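Local coordinates for protein BRIC1 (Synthetic construct, PDB 6FF6) that is a computationally designed helical protein of novel, corrugated repeat architecture, with no biological function known, at residues L116-Y119 against K120-Q124; Q219-A222 against Y223-S226. All coordinates share one frame; numbering follows the deposited sequence.

Contact 1: L116-Y119 against K120-Q124; sequences LDYY and KNKPQ
The ammonium group K120 NZ is gripped by two carboxylates: D117 OD1, one helical turn back, lies 2.8 Å from NZ, and D31 on helix 23-42 forms a second salt bridge. D117 and K120 run side by side, and NZ meets OD1 nearly along its C-O axis. The lysine reaches there because CG stands anti to the backbone N (chi1 -175°) and the chain then folds at chi3. With an alanine at this position the carboxylates of D117 and D31 would probably both lose the positive charge they share. Two i to i+4 bonds continue the helix here, near the C-terminal end of helix 99-121, one of the helices of the designed corrugated repeat: K120 N hydrogen-bonds to L116 O and N121 N to D117 O, both at 2.8 Å. L116 is nonpolar, which suits its buried place. K122, at positive phi, leaves the helix, and its bent chain turns back beside Y119, with CE 3.6 Å from Y119 CD1. Its CD also passes 4.0 Å from Y118 CZ. The edge of the Y118 ring stands over the face of Y119, with Y118 CD2 3.5 Å above the plane of the Y119 ring, over its centre. Y119, buried, stacks on F73 and hydrogen-bonds through OH to M75 N; Y118, partly exposed, packs on F126 of the second subunit.

Contact 2: Q219-A222 against Y223-S226; sequences QLDA and YKNS
Q219 O is approached twice by the same tyrosine: Y223 N donates to it at 3.2 Å with a nearly straight N-H...O angle of 174°, and the ring carbon Y223 CD2 comes as near as 3.0 Å to that oxygen. The ring is brought there by its first torsion, which sets CG beside the backbone N (chi1 -55°), folding the aromatic group back along the preceding turn; CE2 thereby comes within 4.3 Å of Q219 CB. A tyrosine suits this place because its ring is buried, stacked on F177, while its OH still finds a donor in L180 N; Q219, also buried, pairs its amide NE2 with T183. On another side of the helix L220 turns a nonpolar side chain to helix 125-146. K224 N bonds to L220 O at 2.8 Å. The K224 chain, extended beyond CG, carries NZ to a salt bridge with D135, while D221 stays apart from that charge, its OD1 lying 5.1 Å from K224 NZ and bonded instead to Q217. The next amide is shared: N225 N donates to D221 O at 3.0 Å and weakly to A222 O at 3.1 Å. S226, at positive phi, takes the C-prime place and ends the helix, its N bonding to Y223 O while the following amide returns to A222 O, the Schellman motif that ends helix 203-224.

Contacts 1 and 2 lie at the C-terminal ends of helices 99-121 and 203-224, each within or overlapping a range that resembles an Hpt domain; their centres are about 20 Å apart and their nearest atoms about 6 Å. Both are buried on one side and solvent-facing on another. In each, a leucine meets a helix with two phenylalanines, a tyrosine enters the core, and a lysine reaches an aspartate on that neighbouring helix. In contact 1 the lysine also holds an aspartate of its own helix. Where contact 1 has Y118, packed on the second subunit, contact 2 has A222, and no other chain of the assembly touches it. Contact 1 leaves its helix at K122, with positive phi, and runs on into helix 125-146, whereas contact 2 leaves through a Schellman motif at S226.

Contact 1: L116-Y119 against K120-Q124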
# COMPACT_ATOMS: atom_id res chain seq x y z
N LEU A 116 -12.92 3.21 -3.18
CA LEU A 116 -13.10 1.78 -3.12
C LEU A 116 -12.45 1.15 -4.32
O LEU A 116 -11.69 0.21 -4.16
CB LEU A 116 -14.59 1.43 -3.09
CG LEU A 116 -14.93 -0.04 -2.89
CD1 LEU A 116 -14.54 -0.53 -1.48
CD2 LEU A 116 -16.40 -0.31 -3.23
N ASP A 117 -12.68 1.71 -5.52
CA ASP A 117 -12.11 1.22 -6.76
C ASP A 117 -10.60 1.38 -6.84
O ASP A 117 -9.94 0.58 -7.52
CB ASP A 117 -12.83 1.84 -7.96
CG ASP A 117 -14.26 1.30 -8.14
OD1 ASP A 117 -14.53 0.16 -7.70
OD2 ASP A 117 -15.10 2.02 -8.71
N TYR A 118 -10.04 2.40 -6.11
CA TYR A 118 -8.61 2.61 -6.03
C TYR A 118 -8.00 1.38 -5.38
O TYR A 118 -7.15 0.72 -5.98
CB TYR A 118 -8.29 3.89 -5.22
CG TYR A 118 -6.83 4.01 -4.81
CD1 TYR A 118 -5.84 4.25 -5.76
CD2 TYR A 118 -6.44 3.80 -3.49
CE1 TYR A 118 -4.49 4.30 -5.40
CE2 TYR A 118 -5.09 3.85 -3.12
CZ TYR A 118 -4.12 4.09 -4.09
OH TYR A 118 -2.78 4.11 -3.75
N TYR A 119 -8.49 1.03 -4.19
CA TYR A 119 -8.06 -0.11 -3.39
C TYR A 119 -8.39 -1.42 -4.01
O TYR A 119 -7.65 -2.37 -3.82
CB TYR A 119 -8.59 -0.02 -1.97
CG TYR A 119 -7.99 1.14 -1.19
CD1 TYR A 119 -6.67 1.10 -0.74
CD2 TYR A 119 -8.73 2.29 -0.94
CE1 TYR A 119 -6.11 2.17 -0.05
CE2 TYR A 119 -8.17 3.38 -0.26
CZ TYR A 119 -6.87 3.31 0.20
OH TYR A 119 -6.32 4.35 0.91
N LYS A 120 -9.49 -1.49 -4.76
CA LYS A 120 -9.91 -2.70 -5.48
C LYS A 120 -8.91 -2.93 -6.60
O LYS A 120 -8.45 -4.06 -6.78
CB LYS A 120 -11.31 -2.47 -6.06
CG LYS A 120 -11.97 -3.64 -6.73
CD LYS A 120 -13.28 -3.20 -7.40
CE LYS A 120 -14.32 -2.74 -6.40
NZ LYS A 120 -15.57 -2.33 -7.08
N ASN A 121 -8.55 -1.85 -7.33
CA ASN A 121 -7.58 -1.93 -8.41
C ASN A 121 -6.17 -2.16 -7.85
O ASN A 121 -5.82 -3.31 -7.56
CB ASN A 121 -7.68 -0.73 -9.35
CG ASN A 121 -7.80 -1.13 -10.80
OD1 ASN A 121 -8.77 -1.78 -11.22
ND2 ASN A 121 -6.80 -0.74 -11.60
N LYS A 122 -5.35 -1.10 -7.71
CA LYS A 122 -3.97 -1.13 -7.18
C LYS A 122 -2.86 -1.95 -8.01
O LYS A 122 -1.72 -1.95 -7.54
CB LYS A 122 -3.96 -1.61 -5.69
CG LYS A 122 -4.58 -0.64 -4.68
CD LYS A 122 -3.54 0.12 -3.86
CE LYS A 122 -3.71 -0.06 -2.37
NZ LYS A 122 -3.10 1.06 -1.60
N PRO A 123 -3.09 -2.60 -9.20
CA PRO A 123 -2.01 -3.37 -9.82
C PRO A 123 -0.99 -2.58 -10.67
O PRO A 123 -0.81 -1.35 -10.51
CB PRO A 123 -2.79 -4.38 -10.69
CG PRO A 123 -4.21 -4.21 -10.38
CD PRO A 123 -4.30 -2.78 -10.02
N GLN A 124 -0.33 -3.37 -11.57
CA GLN A 124 0.69 -3.13 -12.62
C GLN A 124 2.07 -3.02 -12.06
O GLN A 124 2.87 -3.92 -12.29
CB GLN A 124 0.37 -1.98 -13.59
CG GLN A 124 -0.21 -2.44 -14.94
CD GLN A 124 0.39 -3.72 -15.52
OE1 GLN A 124 -0.31 -4.73 -15.73
NE2 GLN A 124 1.70 -3.70 -15.78

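Contact 2: Q219-A222 against Y223-S226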
# COMPACT_ATOMS: atom_id res chain seq x y z
N GLN A 219 4.19 -21.24 -15.51
CA GLN A 219 2.92 -20.76 -14.95
C GLN A 219 3.05 -19.27 -14.71
O GLN A 219 2.21 -18.52 -15.17
CB GLN A 219 2.54 -21.50 -13.65
CG GLN A 219 2.02 -22.92 -13.87
CD GLN A 219 1.99 -23.71 -12.59
OE1 GLN A 219 2.40 -23.25 -11.53
NE2 GLN A 219 1.55 -24.94 -12.65
N LEU A 220 4.17 -18.84 -14.10
CA LEU A 220 4.49 -17.43 -13.87
C LEU A 220 4.54 -16.63 -15.20
O LEU A 220 3.85 -15.61 -15.33
CB LEU A 220 5.80 -17.33 -13.11
CG LEU A 220 6.15 -15.94 -12.60
CD1 LEU A 220 5.16 -15.50 -11.49
CD2 LEU A 220 7.67 -15.80 -12.26
N ASP A 221 5.25 -17.16 -16.20
CA ASP A 221 5.37 -16.59 -17.55
C ASP A 221 4.03 -16.45 -18.28
O ASP A 221 3.80 -15.43 -18.95
CB ASP A 221 6.38 -17.39 -18.39
CG ASP A 221 7.83 -17.26 -17.93
OD1 ASP A 221 8.12 -16.39 -17.05
OD2 ASP A 221 8.68 -18.03 -18.42
N ALA A 222 3.15 -17.45 -18.17
CA ALA A 222 1.83 -17.39 -18.78
C ALA A 222 1.09 -16.19 -18.20
O ALA A 222 0.65 -15.34 -18.96
CB ALA A 222 1.05 -18.66 -18.50
N TYR A 223 1.03 -16.08 -16.85
CA TYR A 223 0.38 -14.94 -16.18
C TYR A 223 1.09 -13.61 -16.53
O TYR A 223 0.41 -12.59 -16.67
CB TYR A 223 0.37 -15.09 -14.65
CG TYR A 223 -0.24 -16.34 -14.07
CD1 TYR A 223 -1.58 -16.66 -14.29
CD2 TYR A 223 0.47 -17.13 -13.17
CE1 TYR A 223 -2.16 -17.76 -13.68
CE2 TYR A 223 -0.09 -18.27 -12.61
CZ TYR A 223 -1.41 -18.58 -12.86
OH TYR A 223 -2.00 -19.66 -12.27
N LYS A 224 2.44 -13.63 -16.68
CA LYS A 224 3.23 -12.45 -17.03
C LYS A 224 2.79 -11.90 -18.39
O LYS A 224 2.74 -10.69 -18.56
CB LYS A 224 4.73 -12.79 -17.04
CG LYS A 224 5.67 -11.61 -16.88
CD LYS A 224 7.12 -12.09 -16.75
CE LYS A 224 8.09 -11.00 -16.36
NZ LYS A 224 9.45 -11.54 -16.04
N ASN A 225 2.41 -12.79 -19.31
CA ASN A 225 1.96 -12.45 -20.67
C ASN A 225 0.44 -12.41 -20.79
O ASN A 225 -0.08 -12.41 -21.90
CB ASN A 225 2.56 -13.42 -21.69
CG ASN A 225 4.07 -13.34 -21.82
OD1 ASN A 225 4.66 -12.25 -21.83
ND2 ASN A 225 4.72 -14.48 -21.94
N SER A 226 -0.26 -12.36 -19.63
CA SER A 226 -1.72 -12.31 -19.51
C SER A 226 -2.39 -13.48 -20.26
O SER A 226 -3.43 -13.34 -20.92
CB SER A 226 -2.26 -10.94 -19.92
OG SER A 226 -1.70 -9.90 -19.13